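Local coordinates for uncharacterized protein (Trypanosoma brucei, PDB 2Q0X) that is of unknown function but adopts the alpha/beta-hydrolase fold and may be a component of the paraflagellar rod, at residues 91-94 with 95-98; 158-161 with 162-166. One frame throughout, in Å; residues are numbered along the deposited sequence.

Contact 1 of 2, residues 91-94 with 95-98; sequences AEDV and DDLI
V94 and I98, one turn apart on helix 87-104, make the apolar side of this local contact: V94 CG1 and I98 CD1 approach to 4.5 Å, a loose touch. I98 lies closer to the backbone than to the valine methyls. Its CG1, set anti to the carbonyl carbon (chi1 -65°), rests 3.4 Å from V94 O, the same oxygen that accepts the amide of I98. The backbone bonds are the regular i to i+4 set of an alpha helix, running from D95 N to A91 O (2.8 Å), D96 N to E92 O (3.0 Å), L97 N to D93 O (3.2 Å) and I98 N to V94 O (2.9 Å). Four acidic residues supply the polar groups. D96 folds back along the helix, bringing its CG to 3.2 Å from E92 O, and D93 OD1 stands 4.3 Å from D96 OD2, a like-charge approach that may be slightly unfavourable, eased for D96 by its exposure and for D93 by the hydrogen bond its OD2 accepts from Q85 NE2. The carboxylate of D95 leads away from the preceding turn: OD1 is hydrogen-bonded to S129 OG and OD2 to A130 N, just beyond helix 119-128. L125 of that helix packs against V94, D95 and I98, while L97 reaches F18 and Y20 of strand 13-21 and, with I98, L42 of strand 40-44.

Contact 2 of 2, residues 158-161 with 162-166; sequences AARK and EHVEK
K161 carries its CG anti to the backbone N (chi1 178°) and stays extended until a bend at chi4 (-75°), whereas E165 sends its CG anti to the carbonyl carbon (chi1 -72°), back toward the preceding turn. The two side chains therefore cross at a slant, and K161 NZ meets E165 OE2 at 3.3 Å in a salt bridge whose hydrogen bond is weak. The same carboxylate oxygen lies 3.7 Å from K161 CG, so the glutamate reaches the aliphatic part of the lysine as well as its ammonium end. E165 CG also passes 3.4 Å from K161 O, which accepts the E165 amide. Both residues are exposed, and the pair lies on the outer side of the helix. On the inward side, V164 CG2 sits 3.2 Å from R160 O, and the side chains of R160 and V164 both pack on M179 and on L192 of helix 189-193. H163 points its ring away from the preceding turn, giving NE2 to A178 O and meeting the ring of H182. Backbone bonds join E162 N to A158 O (3.0 Å) and V164 N to R160 O (3.0 Å), with A159 and K161 serving H163 and E165 likewise. The whole is a stretch of amphipathic alpha helix with an i to i+4 lysine-glutamate salt bridge on its exposed face, inserted after strand 135-143 of the alpha/beta-hydrolase fold.

In the fold
Contacts 1 and 2 each lie within a single helix and do not touch: their centres are 28 Å apart and their nearest atoms about 17 Å. The centre of contact 1, on helix 87-104 beside the central mixed sheet, lies 14 Å from the centre of the chain. Contact 2, on helix 154-170, is more peripheral, its centre 23 Å from that of the chain, and neighbours helix 189-193. Between them in sequence come strand 110-115, helix 119-128 and strand 135-143, so one contact belongs to the core layers and the other to the excursion between strands 135-143 and 227-232. No active site is established for this protein, and neither contact can be tied to one.

Contact 1 of 2, residues 91-94 with 95-98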
loop_
_atom_site.group_PDB
_atom_site.type_symbol
_atom_site.label_atom_id
_atom_site.label_comp_id
_atom_site.label_asym_id
_atom_site.label_seq_id
_atom_site.Cartn_x
_atom_site.Cartn_y
_atom_site.Cartn_z
ATOM N N ALA A 91 -1.336 -15.233 -3.284
ATOM C CA ALA A 91 -1.324 -15.906 -4.592
ATOM C C ALA A 91 -2.712 -16.002 -5.198
ATOM O O ALA A 91 -2.910 -15.665 -6.363
ATOM C CB ALA A 91 -0.742 -17.322 -4.458
ATOM N N GLU A 92 -3.652 -16.457 -4.382
ATOM C CA GLU A 92 -5.047 -16.543 -4.762
ATOM C C GLU A 92 -5.628 -15.198 -5.200
ATOM O O GLU A 92 -6.298 -15.123 -6.220
ATOM C CB GLU A 92 -5.871 -17.133 -3.616
ATOM C CG GLU A 92 -7.324 -17.328 -3.978
ATOM C CD GLU A 92 -8.066 -18.188 -2.990
ATOM O OE1 GLU A 92 -7.798 -18.068 -1.763
ATOM O OE2 GLU A 92 -8.942 -18.965 -3.442
ATOM N N ASP A 93 -5.376 -14.144 -4.422
ATOM C CA ASP A 93 -5.757 -12.780 -4.809
ATOM C C ASP A 93 -5.151 -12.360 -6.144
ATOM O O ASP A 93 -5.832 -11.775 -6.975
ATOM C CB ASP A 93 -5.325 -11.768 -3.737
ATOM C CG ASP A 93 -6.022 -11.980 -2.424
ATOM O OD1 ASP A 93 -7.097 -12.587 -2.412
ATOM O OD2 ASP A 93 -5.474 -11.557 -1.400
ATOM N N VAL A 94 -3.876 -12.663 -6.349
ATOM C CA VAL A 94 -3.227 -12.420 -7.646
ATOM C C VAL A 94 -3.868 -13.218 -8.794
ATOM O O VAL A 94 -4.038 -12.681 -9.902
ATOM C CB VAL A 94 -1.698 -12.630 -7.574
ATOM C CG1 VAL A 94 -1.055 -12.390 -8.951
ATOM C CG2 VAL A 94 -1.068 -11.641 -6.509
ATOM N N ASP A 95 -4.258 -14.471 -8.521
ATOM C CA ASP A 95 -4.925 -15.303 -9.529
ATOM C C ASP A 95 -6.284 -14.757 -9.949
ATOM O O ASP A 95 -6.648 -14.805 -11.120
ATOM C CB ASP A 95 -5.074 -16.739 -9.040
ATOM C CG ASP A 95 -5.105 -17.736 -10.188
ATOM O OD1 ASP A 95 -4.339 -17.541 -11.168
ATOM O OD2 ASP A 95 -5.912 -18.690 -10.109
ATOM N N ASP A 96 -7.020 -14.228 -8.976
ATOM C CA ASP A 96 -8.259 -13.492 -9.224
ATOM C C ASP A 96 -8.030 -12.274 -10.138
ATOM O O ASP A 96 -8.853 -11.966 -10.994
ATOM C CB ASP A 96 -8.895 -13.028 -7.895
ATOM C CG ASP A 96 -9.290 -14.201 -6.968
ATOM O OD1 ASP A 96 -9.428 -15.348 -7.471
ATOM O OD2 ASP A 96 -9.471 -13.973 -5.734
ATOM N N LEU A 97 -6.923 -11.566 -9.955
ATOM C CA LEU A 97 -6.602 -10.445 -10.846
ATOM C C LEU A 97 -6.292 -10.953 -12.263
ATOM O O LEU A 97 -6.778 -10.394 -13.245
ATOM C CB LEU A 97 -5.434 -9.616 -10.292
ATOM C CG LEU A 97 -4.936 -8.493 -11.202
ATOM C CD1 LEU A 97 -6.122 -7.586 -11.648
ATOM C CD2 LEU A 97 -3.751 -7.702 -10.578
ATOM N N ILE A 98 -5.501 -12.017 -12.361
ATOM C CA ILE A 98 -5.227 -12.633 -13.657
ATOM C C ILE A 98 -6.532 -12.960 -14.399
ATOM O O ILE A 98 -6.687 -12.614 -15.568
ATOM C CB ILE A 98 -4.328 -13.875 -13.536
ATOM C CG1 ILE A 98 -2.935 -13.467 -13.034
ATOM C CG2 ILE A 98 -4.208 -14.610 -14.892
ATOM C CD1 ILE A 98 -2.012 -14.678 -12.691
#

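Contact 2 of 2, residues 158-161 with 162-166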
loop_
_atom_site.group_PDB
_atom_site.type_symbol
_atom_site.label_atom_id
_atom_site.label_comp_id
_atom_site.label_asym_id
_atom_site.label_seq_id
_atom_site.Cartn_x
_atom_site.Cartn_y
_atom_site.Cartn_z
ATOM N N ALA A 158 16.310 -23.700 10.551
ATOM C CA ALA A 158 15.565 -24.316 11.650
ATOM C C ALA A 158 15.203 -23.298 12.733
ATOM O O ALA A 158 14.121 -23.368 13.321
ATOM C CB ALA A 158 16.373 -25.465 12.257
ATOM N N ALA A 159 16.118 -22.364 12.995
ATOM C CA ALA A 159 15.921 -21.334 14.011
ATOM C C ALA A 159 14.848 -20.325 13.588
ATOM O O ALA A 159 14.008 -19.930 14.404
ATOM C CB ALA A 159 17.240 -20.625 14.313
ATOM N N ARG A 160 14.883 -19.919 12.316
ATOM C CA ARG A 160 13.848 -19.060 11.727
ATOM C C ARG A 160 12.496 -19.771 11.676
ATOM O O ARG A 160 11.461 -19.153 11.922
ATOM C CB ARG A 160 14.244 -18.635 10.307
ATOM C CG ARG A 160 13.260 -17.692 9.637
ATOM C CD ARG A 160 13.374 -17.681 8.127
ATOM N NE ARG A 160 14.758 -17.684 7.650
ATOM C CZ ARG A 160 15.328 -18.658 6.946
ATOM N NH1 ARG A 160 14.662 -19.759 6.615
ATOM N NH2 ARG A 160 16.589 -18.540 6.553
ATOM N N LYS A 161 12.508 -21.055 11.315
ATOM C CA LYS A 161 11.275 -21.854 11.224
ATOM C C LYS A 161 10.576 -21.901 12.580
ATOM O O LYS A 161 9.361 -21.723 12.673
ATOM C CB LYS A 161 11.586 -23.285 10.753
ATOM C CG LYS A 161 10.371 -24.225 10.673
ATOM C CD LYS A 161 10.695 -25.503 9.877
ATOM C CE LYS A 161 9.489 -26.464 9.768
ATOM N NZ LYS A 161 9.178 -27.222 11.024
ATOM N N GLU A 162 11.371 -22.138 13.620
ATOM C CA GLU A 162 10.886 -22.216 14.995
ATOM C C GLU A 162 10.376 -20.863 15.466
ATOM O O GLU A 162 9.282 -20.769 16.018
ATOM C CB GLU A 162 12.011 -22.705 15.912
ATOM C CG GLU A 162 11.615 -22.959 17.353
ATOM C CD GLU A 162 12.779 -23.472 18.177
ATOM O OE1 GLU A 162 13.850 -23.743 17.580
ATOM O OE2 GLU A 162 12.632 -23.613 19.413
ATOM N N HIS A 163 11.174 -19.822 15.224
ATOM C CA HIS A 163 10.841 -18.448 15.626
ATOM C C HIS A 163 9.492 -18.003 15.063
ATOM O O HIS A 163 8.734 -17.313 15.748
ATOM C CB HIS A 163 11.951 -17.484 15.180
ATOM C CG HIS A 163 11.773 -16.077 15.669
ATOM N ND1 HIS A 163 12.111 -15.684 16.946
ATOM C CD2 HIS A 163 11.301 -14.968 15.048
ATOM C CE1 HIS A 163 11.853 -14.398 17.095
ATOM N NE2 HIS A 163 11.362 -13.938 15.958
ATOM N N VAL A 164 9.210 -18.400 13.820
ATOM C CA VAL A 164 7.946 -18.090 13.150
ATOM C C VAL A 164 6.762 -18.830 13.787
ATOM O O VAL A 164 5.692 -18.255 13.965
ATOM C CB VAL A 164 8.020 -18.417 11.624
ATOM C CG1 VAL A 164 6.644 -18.366 10.976
ATOM C CG2 VAL A 164 8.970 -17.463 10.921
ATOM N N GLU A 165 6.961 -20.108 14.107
ATOM C CA GLU A 165 5.959 -20.918 14.826
ATOM C C GLU A 165 5.543 -20.283 16.150
ATOM O O GLU A 165 4.359 -20.297 16.507
ATOM C CB GLU A 165 6.502 -22.320 15.110
ATOM C CG GLU A 165 6.597 -23.204 13.894
ATOM C CD GLU A 165 7.354 -24.500 14.162
ATOM O OE1 GLU A 165 7.470 -24.919 15.341
ATOM O OE2 GLU A 165 7.828 -25.103 13.175
ATOM N N LYS A 166 6.532 -19.749 16.869
ATOM C CA LYS A 166 6.319 -19.117 18.166
ATOM C C LYS A 166 5.496 -17.840 18.029
ATOM O O LYS A 166 4.566 -17.624 18.807
ATOM C CB LYS A 166 7.661 -18.802 18.832
#